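Long-range contact in protein (soluble lytic transglycosylase SLT70) (PDB 1QSA), which cleaves the glycosidic bonds between N-acetylmuramic acid and N-acetylglucosamine in peptidoglycan, forming a 1,6-anhydro bond in the N-acetylmuramic acid residue: residues Ala156-Ile161 against Gly178-Asp183. Numbering follows the deposited sequence.
Sequences AYLERI and GQMPAD. With SO4 (sulfate ion), chain M.
Tyr-157, on helix 154-166 of the alpha-superhelix, lays its ring against Pro-181 in a CH-pi contact, joining this helix to the loop that leads from helix 170-178 into helix 185-196. The bond from CA to CB is directed toward the loop, and with CG anti to the backbone N (chi1 -166°) the ring root comes up against the proline: Tyr-157 CB is within 4.2 Å of Pro-181 CG, and Tyr-157 CG lies 3.7 Å from Pro-181 CG. CD1 and CE1 then pass under Pro-181 CD, which sits 3.6 Å from the ring centroid, 19° off the normal and displaced toward the rim. CE1 also meets Met-180 SD at 4.1 Å, an oblique Met-aromatic approach. At the tip, Tyr-157 OH lies 3.3 Å from Gln-179 O, without a hydrogen bond between them, and hydrogen-bonds instead to the carbonyl O of Leu-176 in helix 170-178, which ties down the far end of the ring. An alanine in place of Tyr-157 would probably leave Pro-181 CD without its aromatic face, the Leu-176 carbonyl without its hydroxyl partner and a gap beside Met-180. Arg-147 of helix 138-148 flanks Tyr-157 and Pro-181 and shares with Ala-182 N a sulfate, probably from the crystallisation liquor. Beside the ring, the bent Met-180 side chain crosses Ile-161 at about a right angle, its CE 3.7 Å from Ile-161 CD1.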
ATOM      1  N   ALA A 156      17.394 -24.457  10.445  1.00 18.17           N
ATOM      2  CA  ALA A 156      16.178 -23.862   9.879  1.00 18.05           C
ATOM      3  C   ALA A 156      15.339 -23.277  11.014  1.00 16.46           C
ATOM      4  O   ALA A 156      14.671 -22.252  10.840  1.00 16.19           O
ATOM      5  CB  ALA A 156      15.368 -24.909   9.102  1.00 16.92           C
ATOM      6  N   TYR A 157      15.396 -23.915  12.181  1.00 16.31           N
ATOM      7  CA  TYR A 157      14.658 -23.448  13.354  1.00 15.46           C
ATOM      8  C   TYR A 157      15.237 -22.099  13.791  1.00 17.09           C
ATOM      9  O   TYR A 157      14.509 -21.112  13.951  1.00 15.51           O
ATOM     10  CB  TYR A 157      14.762 -24.456  14.509  1.00 15.47           C
ATOM     11  CG  TYR A 157      13.769 -24.199  15.624  1.00 15.19           C
ATOM     12  CD1 TYR A 157      14.001 -23.207  16.588  1.00 15.35           C
ATOM     13  CD2 TYR A 157      12.569 -24.906  15.683  1.00 14.96           C
ATOM     14  CE1 TYR A 157      13.057 -22.926  17.576  1.00 15.43           C
ATOM     15  CE2 TYR A 157      11.611 -24.632  16.670  1.00 15.77           C
ATOM     16  CZ  TYR A 157      11.864 -23.640  17.609  1.00 15.54           C
ATOM     17  OH  TYR A 157      10.914 -23.363  18.556  1.00 14.98           O
ATOM     18  N   LEU A 158      16.561 -22.046  13.912  1.00 17.50           N
ATOM     19  CA  LEU A 158      17.244 -20.825  14.329  1.00 16.47           C
ATOM     20  C   LEU A 158      17.056 -19.703  13.297  1.00 16.64           C
ATOM     21  O   LEU A 158      16.894 -18.533  13.663  1.00 16.04           O
ATOM     22  CB  LEU A 158      18.731 -21.121  14.559  1.00 18.77           C
ATOM     23  CG  LEU A 158      19.469 -20.157  15.485  1.00 20.43           C
ATOM     24  CD1 LEU A 158      18.820 -20.145  16.876  1.00 22.20           C
ATOM     25  CD2 LEU A 158      20.932 -20.576  15.571  1.00 24.72           C
ATOM     26  N   GLU A 159      17.016 -20.064  12.013  1.00 16.21           N
ATOM     27  CA  GLU A 159      16.807 -19.091  10.939  1.00 14.45           C
ATOM     28  C   GLU A 159      15.441 -18.404  11.048  1.00 13.87           C
ATOM     29  O   GLU A 159      15.313 -17.208  10.765  1.00 12.68           O
ATOM     30  CB  GLU A 159      16.966 -19.772   9.573  1.00 16.63           C
ATOM     31  CG  GLU A 159      16.567 -18.921   8.360  1.00 16.61           C
ATOM     32  CD  GLU A 159      17.402 -17.656   8.179  1.00 21.41           C
ATOM     33  OE1 GLU A 159      18.401 -17.464   8.914  1.00 21.68           O
ATOM     34  OE2 GLU A 159      17.048 -16.846   7.291  1.00 20.41           O
ATOM     35  N   ARG A 160      14.409 -19.148  11.446  1.00 12.62           N
ATOM     36  CA  ARG A 160      13.109 -18.514  11.589  1.00 10.38           C
ATOM     37  C   ARG A 160      13.125 -17.492  12.727  1.00 11.63           C
ATOM     38  O   ARG A 160      12.434 -16.470  12.649  1.00 12.23           O
ATOM     39  CB  ARG A 160      11.974 -19.527  11.796  1.00 10.98           C
ATOM     40  CG  ARG A 160      10.621 -18.834  11.672  1.00 11.79           C
ATOM     41  CD  ARG A 160       9.425 -19.775  11.738  1.00 12.14           C
ATOM     42  NE  ARG A 160       8.213 -19.041  11.392  1.00 10.86           N
ATOM     43  CZ  ARG A 160       6.983 -19.381  11.757  1.00 12.26           C
ATOM     44  NH1 ARG A 160       6.782 -20.458  12.509  1.00 13.14           N
ATOM     45  NH2 ARG A 160       5.952 -18.625  11.381  1.00 12.82           N
ATOM     46  N   ILE A 161      13.892 -17.771  13.787  1.00 10.76           N
ATOM     47  CA  ILE A 161      14.011 -16.834  14.915  1.00 11.81           C
ATOM     48  C   ILE A 161      14.640 -15.529  14.407  1.00 12.03           C
ATOM     49  O   ILE A 161      14.152 -14.432  14.709  1.00 11.97           O
ATOM     50  CB  ILE A 161      14.862 -17.434  16.080  1.00 12.17           C
ATOM     51  CG1 ILE A 161      14.072 -18.550  16.772  1.00 14.36           C
ATOM     52  CG2 ILE A 161      15.268 -16.331  17.064  1.00 14.86           C
ATOM     53  CD1 ILE A 161      14.777 -19.203  17.934  1.00 13.96           C
ATOM     54  N   GLY A 178      11.115 -20.298  23.332  1.00 14.45           N
ATOM     55  CA  GLY A 178      10.549 -21.044  24.449  1.00 16.11           C
ATOM     56  C   GLY A 178      10.502 -22.542  24.160  1.00 16.32           C
ATOM     57  O   GLY A 178      10.483 -23.352  25.082  1.00 17.89           O
ATOM     58  N   GLN A 179      10.468 -22.906  22.880  1.00 16.39           N
ATOM     59  CA  GLN A 179      10.441 -24.310  22.453  1.00 17.85           C
ATOM     60  C   GLN A 179      11.766 -24.657  21.758  1.00 16.57           C
ATOM     61  O   GLN A 179      11.817 -25.539  20.915  1.00 16.27           O
ATOM     62  CB  GLN A 179       9.289 -24.537  21.456  0.50 18.09           C
ATOM     63  CG  GLN A 179       7.922 -23.989  21.882  0.50 20.64           C
ATOM     64  CD  GLN A 179       6.881 -24.032  20.764  0.50 20.88           C
ATOM     65  OE1 GLN A 179       7.101 -24.624  19.708  0.50 23.26           O
ATOM     66  NE2 GLN A 179       5.739 -23.404  21.000  0.50 25.34           N
ATOM     67  N   MET A 180      12.844 -23.965  22.118  1.00 17.41           N
ATOM     68  CA  MET A 180      14.148 -24.180  21.481  1.00 15.55           C
ATOM     69  C   MET A 180      14.699 -25.612  21.457  1.00 17.87           C
ATOM     70  O   MET A 180      14.614 -26.334  22.455  1.00 18.86           O
ATOM     71  CB  MET A 180      15.198 -23.293  22.165  1.00 16.61           C
ATOM     72  CG  MET A 180      16.497 -23.161  21.401  1.00 16.38           C
ATOM     73  SD  MET A 180      16.299 -22.099  19.979  1.00 17.24           S
ATOM     74  CE  MET A 180      16.887 -20.522  20.647  1.00 15.90           C
ATOM     75  N   PRO A 181      15.216 -26.059  20.295  1.00 17.38           N
ATOM     76  CA  PRO A 181      15.789 -27.406  20.212  1.00 18.46           C
ATOM     77  C   PRO A 181      16.989 -27.408  21.169  1.00 19.36           C
ATOM     78  O   PRO A 181      17.585 -26.357  21.418  1.00 18.55           O
ATOM     79  CB  PRO A 181      16.274 -27.484  18.765  1.00 18.61           C
ATOM     80  CG  PRO A 181      15.301 -26.613  18.026  1.00 18.43           C
ATOM     81  CD  PRO A 181      15.077 -25.451  18.960  1.00 16.64           C
ATOM     82  N   ALA A 182      17.359 -28.578  21.683  1.00 19.78           N
ATOM     83  CA  ALA A 182      18.482 -28.683  22.617  1.00 20.78           C
ATOM     84  C   ALA A 182      19.785 -28.058  22.121  1.00 21.07           C
ATOM     85  O   ALA A 182      20.555 -27.524  22.922  1.00 22.41           O
ATOM     86  CB  ALA A 182      18.709 -30.144  23.003  1.00 22.10           C
ATOM     87  N   ASP A 183      19.996 -28.077  20.805  1.00 20.08           N
ATOM     88  CA  ASP A 183      21.203 -27.521  20.181  1.00 22.24           C
ATOM     89  C   ASP A 183      21.506 -26.085  20.621  1.00 22.07           C
ATOM     90  O   ASP A 183      22.671 -25.730  20.869  1.00 23.14           O
ATOM     91  CB  ASP A 183      21.067 -27.492  18.650  1.00 23.58           C
ATOM     92  CG  ASP A 183      20.669 -28.829  18.059  1.00 28.07           C
ATOM     93  OD1 ASP A 183      19.553 -29.328  18.360  1.00 28.28           O
ATOM     94  OD2 ASP A 183      21.465 -29.352  17.250  1.00 28.79           O
TER
HETATM   95  S   SO4 M 712      14.899 -31.283  20.696  1.00 61.99           S
HETATM   96  O1  SO4 M 712      15.965 -31.100  19.691  1.00 61.02           O
HETATM   97  O2  SO4 M 712      15.224 -30.515  21.912  1.00 61.12           O
HETATM   98  O3  SO4 M 712      13.606 -30.828  20.142  1.00 61.19           O
HETATM   99  O4  SO4 M 712      14.796 -32.716  21.048  1.00 62.75           O